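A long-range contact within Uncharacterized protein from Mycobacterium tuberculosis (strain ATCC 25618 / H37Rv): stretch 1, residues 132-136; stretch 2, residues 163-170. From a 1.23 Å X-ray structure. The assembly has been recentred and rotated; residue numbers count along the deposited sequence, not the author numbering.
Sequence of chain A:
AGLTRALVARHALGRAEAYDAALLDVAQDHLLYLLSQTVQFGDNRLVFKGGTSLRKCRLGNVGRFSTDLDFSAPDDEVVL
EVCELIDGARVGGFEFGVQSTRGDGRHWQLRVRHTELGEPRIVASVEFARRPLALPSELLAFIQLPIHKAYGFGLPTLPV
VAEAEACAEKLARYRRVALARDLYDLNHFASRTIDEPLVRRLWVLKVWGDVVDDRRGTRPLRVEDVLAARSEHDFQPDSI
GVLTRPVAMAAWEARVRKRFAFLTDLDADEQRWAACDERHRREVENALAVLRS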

ATOM      1  N   PRO A 132       2.729   1.520 -14.911  1.00 20.18           N
ATOM      2  CA  PRO A 132       3.787   2.374 -14.363  1.00 20.11           C
ATOM      3  C   PRO A 132       3.227   3.451 -13.437  1.00 18.03           C
ATOM      4  O   PRO A 132       2.136   3.985 -13.652  1.00 18.98           O
ATOM      5  N   LEU A 133       3.995   3.767 -12.398  1.00 16.78           N
ATOM      6  CA  LEU A 133       3.675   4.909 -11.552  1.00 15.66           C
ATOM      7  C   LEU A 133       3.807   6.200 -12.345  1.00 16.60           C
ATOM      8  O   LEU A 133       4.584   6.302 -13.299  1.00 18.62           O
ATOM      9  N   ALA A 134       3.035   7.196 -11.935  1.00 15.67           N
ATOM     10  CA  ALA A 134       3.016   8.466 -12.645  1.00 15.77           C
ATOM     11  C   ALA A 134       4.127   9.403 -12.200  1.00 16.57           C
ATOM     12  O   ALA A 134       4.619  10.188 -13.015  1.00 18.75           O
ATOM     13  N   LEU A 135       4.537   9.341 -10.935  1.00 14.55           N
ATOM     14  CA  LEU A 135       5.472  10.289 -10.354  1.00 14.69           C
ATOM     15  C   LEU A 135       6.770   9.598  -9.961  1.00 15.93           C
ATOM     16  O   LEU A 135       6.770   8.407  -9.640  1.00 15.11           O
ATOM     17  N   PRO A 136       7.889  10.323  -9.949  1.00 15.38           N
ATOM     18  CA  PRO A 136       9.145   9.723  -9.493  1.00 14.03           C
ATOM     19  C   PRO A 136       9.029   9.267  -8.050  1.00 15.05           C
ATOM     20  O   PRO A 136       8.358   9.889  -7.227  1.00 14.20           O
ATOM     21  N   GLU A 163       4.036  10.523  -2.107  1.00 14.43           N
ATOM     22  CA  GLU A 163       2.903  10.589  -1.197  1.00 14.31           C
ATOM     23  C   GLU A 163       1.612  11.003  -1.904  1.00 14.26           C
ATOM     24  O   GLU A 163       0.545  10.467  -1.599  1.00 14.47           O
ATOM     25  N   ALA A 164       1.682  11.951  -2.841  1.00 13.06           N
ATOM     26  CA  ALA A 164       0.478  12.351  -3.571  1.00 14.84           C
ATOM     27  C   ALA A 164      -0.080  11.187  -4.376  1.00 12.44           C
ATOM     28  O   ALA A 164      -1.303  11.031  -4.499  1.00 12.80           O
ATOM     29  N   GLU A 165       0.807  10.369  -4.954  1.00 12.15           N
ATOM     30  CA  GLU A 165       0.365   9.220  -5.730  1.00 12.78           C
ATOM     31  C   GLU A 165      -0.191   8.119  -4.831  1.00 11.77           C
ATOM     32  O   GLU A 165      -1.158   7.450  -5.196  1.00 12.20           O
ATOM     33  N   ALA A 166       0.411   7.907  -3.659  1.00 12.51           N
ATOM     34  CA  ALA A 166      -0.136   6.923  -2.729  1.00 11.76           C
ATOM     35  C   ALA A 166      -1.551   7.299  -2.310  1.00 12.64           C
ATOM     36  O   ALA A 166      -2.442   6.439  -2.236  1.00 12.29           O
ATOM     37  N   CYS A 167      -1.782   8.590  -2.058  1.00 12.29           N
ATOM     38  CA  CYS A 167      -3.114   9.037  -1.684  1.00 12.25           C
ATOM     39  C   CYS A 167      -4.091   8.846  -2.842  1.00 11.70           C
ATOM     40  O   CYS A 167      -5.200   8.327  -2.650  1.00 12.22           O
ATOM     41  N   ALA A 168      -3.672   9.192  -4.065  1.00 11.24           N
ATOM     42  CA  ALA A 168      -4.535   9.001  -5.231  1.00 12.50           C
ATOM     43  C   ALA A 168      -4.874   7.527  -5.440  1.00 12.18           C
ATOM     44  O   ALA A 168      -6.015   7.191  -5.778  1.00 11.44           O
ATOM     45  N   GLU A 169      -3.900   6.627  -5.237  1.00 11.10           N
ATOM     46  CA  GLU A 169      -4.179   5.202  -5.371  1.00 13.81           C
ATOM     47  C   GLU A 169      -5.166   4.727  -4.312  1.00 12.46           C
ATOM     48  O   GLU A 169      -6.057   3.916  -4.597  1.00 13.21           O
ATOM     49  N   LYS A 170      -5.037   5.228  -3.087  1.00 12.68           N
ATOM     50  CA  LYS A 170      -5.983   4.849  -2.042  1.00 12.73           C
ATOM     51  C   LYS A 170      -7.383   5.315  -2.388  1.00 12.46           C
ATOM     52  O   LYS A 170      -8.353   4.562  -2.238  1.00 13.69           O
TER

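Packing of the loop 132-136 against the helix 163-170, a small contact that buries 227 Å² over both sides and is built round Glu165, Leu135 and Leu133. Glu165 is the centre. Buried, and with 94 Å² covered by the loop, it points its CA-to-CB bond toward the other stretch and runs out in an extended conformation, chi1 t (-174°) and chi2 t (157°), so that its carboxylate reaches the loop backbone although the nearest pair of CA atoms, those of Leu135 and Glu165, lie 7.0 Å apart. There the two oxygens meet two consecutive amide groups. Ala134 N donates to Glu165 OE2 at 2.6 Å, a short and almost linear hydrogen bond (178° at the hydrogen), and Leu135 N donates to Glu165 OE1 at 2.9 Å with a more bent angle of 149°. The carboxylate thus accepts from two neighbouring amides of a loop that forms no regular helix or strand, and it lies 30 and 31 residues further along the chain from Leu135 and Ala134. A water extends the polar link: it donates to Glu165 OE1 at 2.8 Å and to the carbonyl Leu135 O at 2.9 Å, bridging Glu165 to Leu135, whose amide already donates to the same OE1. Glu165 OE2 is also hydrogen-bonded elsewhere in the structure.

Carbon atoms of the loop close round this carboxylate. Leu135 (47 Å² covered; chi1 m, chi2 t) points toward the helix; Leu135 CB lies 3.4 Å from Glu165 OE1, while Leu135 CD1 reaches Ala164 CB at 4.4 Å, a loose apolar contact with the residue just before Glu165. Leu133 (41 Å² covered) has the same m, t rotamer but leaves its backbone sideways, and the end of its side chain comes nearer the helix. Leu133 CD2 lies 3.5 Å from Glu165 OE2 and 3.6 Å from Glu169 OE2, so this methyl touches both acidic side chains, and Leu133 CA itself is 3.4 Å from Glu165 OE2. Between the two leucines in sequence, Ala134 sets its CB sideways, with Ala134 CB 3.5 Å from Glu165 OE2.

Glu169 stands one helical turn beyond Glu165, the two joined by the backbone hydrogen bond from Glu169 N to Glu165 O (2.9 Å). It too points toward the loop, with chi1 m and chi2 t, but only 16 Å² of it is covered, and its carboxylate oxygens are hydrogen-bonded elsewhere in the structure. Pro132 and Pro136, at the ends of the loop segment, point away and make no contact with the helix.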

ATOM      1  CB  PRO A 132       4.421   2.998 -15.612  1.00 23.22           C
ATOM      2  CG  PRO A 132       4.081   2.042 -16.728  1.00 26.52           C
ATOM      3  CD  PRO A 132       2.730   1.496 -16.384  1.00 20.68           C
ATOM      4  CB  LEU A 133       4.599   4.968 -10.341  1.00 16.51           C
ATOM      5  CG  LEU A 133       4.360   3.841  -9.340  1.00 15.36           C
ATOM      6  CD1 LEU A 133       5.374   3.898  -8.219  1.00 17.41           C
ATOM      7  CD2 LEU A 133       2.941   3.884  -8.768  1.00 17.44           C
ATOM      8  CB  ALA A 134       1.666   9.157 -12.443  1.00 17.44           C
ATOM      9  CB  LEU A 135       4.869  10.928  -9.097  1.00 15.21           C
ATOM     10  CG  LEU A 135       3.575  11.708  -9.291  1.00 15.52           C
ATOM     11  CD1 LEU A 135       3.145  12.316  -7.970  1.00 18.55           C
ATOM     12  CD2 LEU A 135       3.762  12.792 -10.345  1.00 19.09           C
ATOM     13  CB  PRO A 136      10.155  10.867  -9.626  1.00 17.45           C
ATOM     14  CG  PRO A 136       9.553  11.787 -10.633  1.00 22.44           C
ATOM     15  CD  PRO A 136       8.072  11.702 -10.436  1.00 18.75           C
ATOM     16  CB  GLU A 163       3.213  11.508  -0.018  1.00 17.33           C
ATOM     17  CG  GLU A 163       2.139  11.437   1.030  1.00 19.91           C
ATOM     18  CD  GLU A 163       2.519  12.104   2.330  1.00 21.28           C
ATOM     19  OE1 GLU A 163       3.732  12.263   2.595  1.00 25.53           O
ATOM     20  OE2 GLU A 163       1.589  12.442   3.094  1.00 22.86           O
ATOM     21  CB  ALA A 164       0.792  13.510  -4.511  1.00 13.25           C
ATOM     22  CB  GLU A 165       1.503   8.715  -6.617  1.00 12.19           C
ATOM     23  CG  GLU A 165       1.079   7.618  -7.571  1.00 13.36           C
ATOM     24  CD  GLU A 165       1.975   7.507  -8.780  1.00 14.24           C
ATOM     25  OE1 GLU A 165       3.112   8.033  -8.751  1.00 14.15           O
ATOM     26  OE2 GLU A 165       1.546   6.883  -9.768  1.00 15.04           O
ATOM     27  CB  ALA A 166       0.766   6.818  -1.496  1.00 14.15           C
ATOM     28  CB  CYS A 167      -3.042  10.494  -1.236  1.00 14.19           C
ATOM     29  SG  CYS A 167      -4.568  11.110  -0.519  1.00 14.79           S
ATOM     30  CB  ALA A 168      -3.877   9.595  -6.478  1.00 13.09           C
ATOM     31  CB  GLU A 169      -2.880   4.398  -5.302  1.00 13.38           C
ATOM     32  CG  GLU A 169      -2.021   4.551  -6.545  1.00 16.41           C
ATOM     33  CD  GLU A 169      -1.085   3.385  -6.788  1.00 19.93           C
ATOM     34  OE1 GLU A 169      -0.900   2.544  -5.882  1.00 19.06           O
ATOM     35  OE2 GLU A 169      -0.521   3.324  -7.893  1.00 21.37           O
ATOM     36  CB  LYS A 170      -5.555   5.446  -0.703  1.00 15.15           C
ATOM     37  CG  LYS A 170      -4.428   4.714  -0.005  1.00 20.10           C
ATOM     38  CD  LYS A 170      -4.932   3.424   0.622  1.00 17.45           C
ATOM     39  CE  LYS A 170      -3.767   2.591   1.089  1.00 23.63           C
ATOM     40  NZ  LYS A 170      -4.271   1.386   1.778  1.00 22.10           N
TER
HETATM   41  O   HOH W   1       5.418   7.681  -7.227  1.00 14.94           O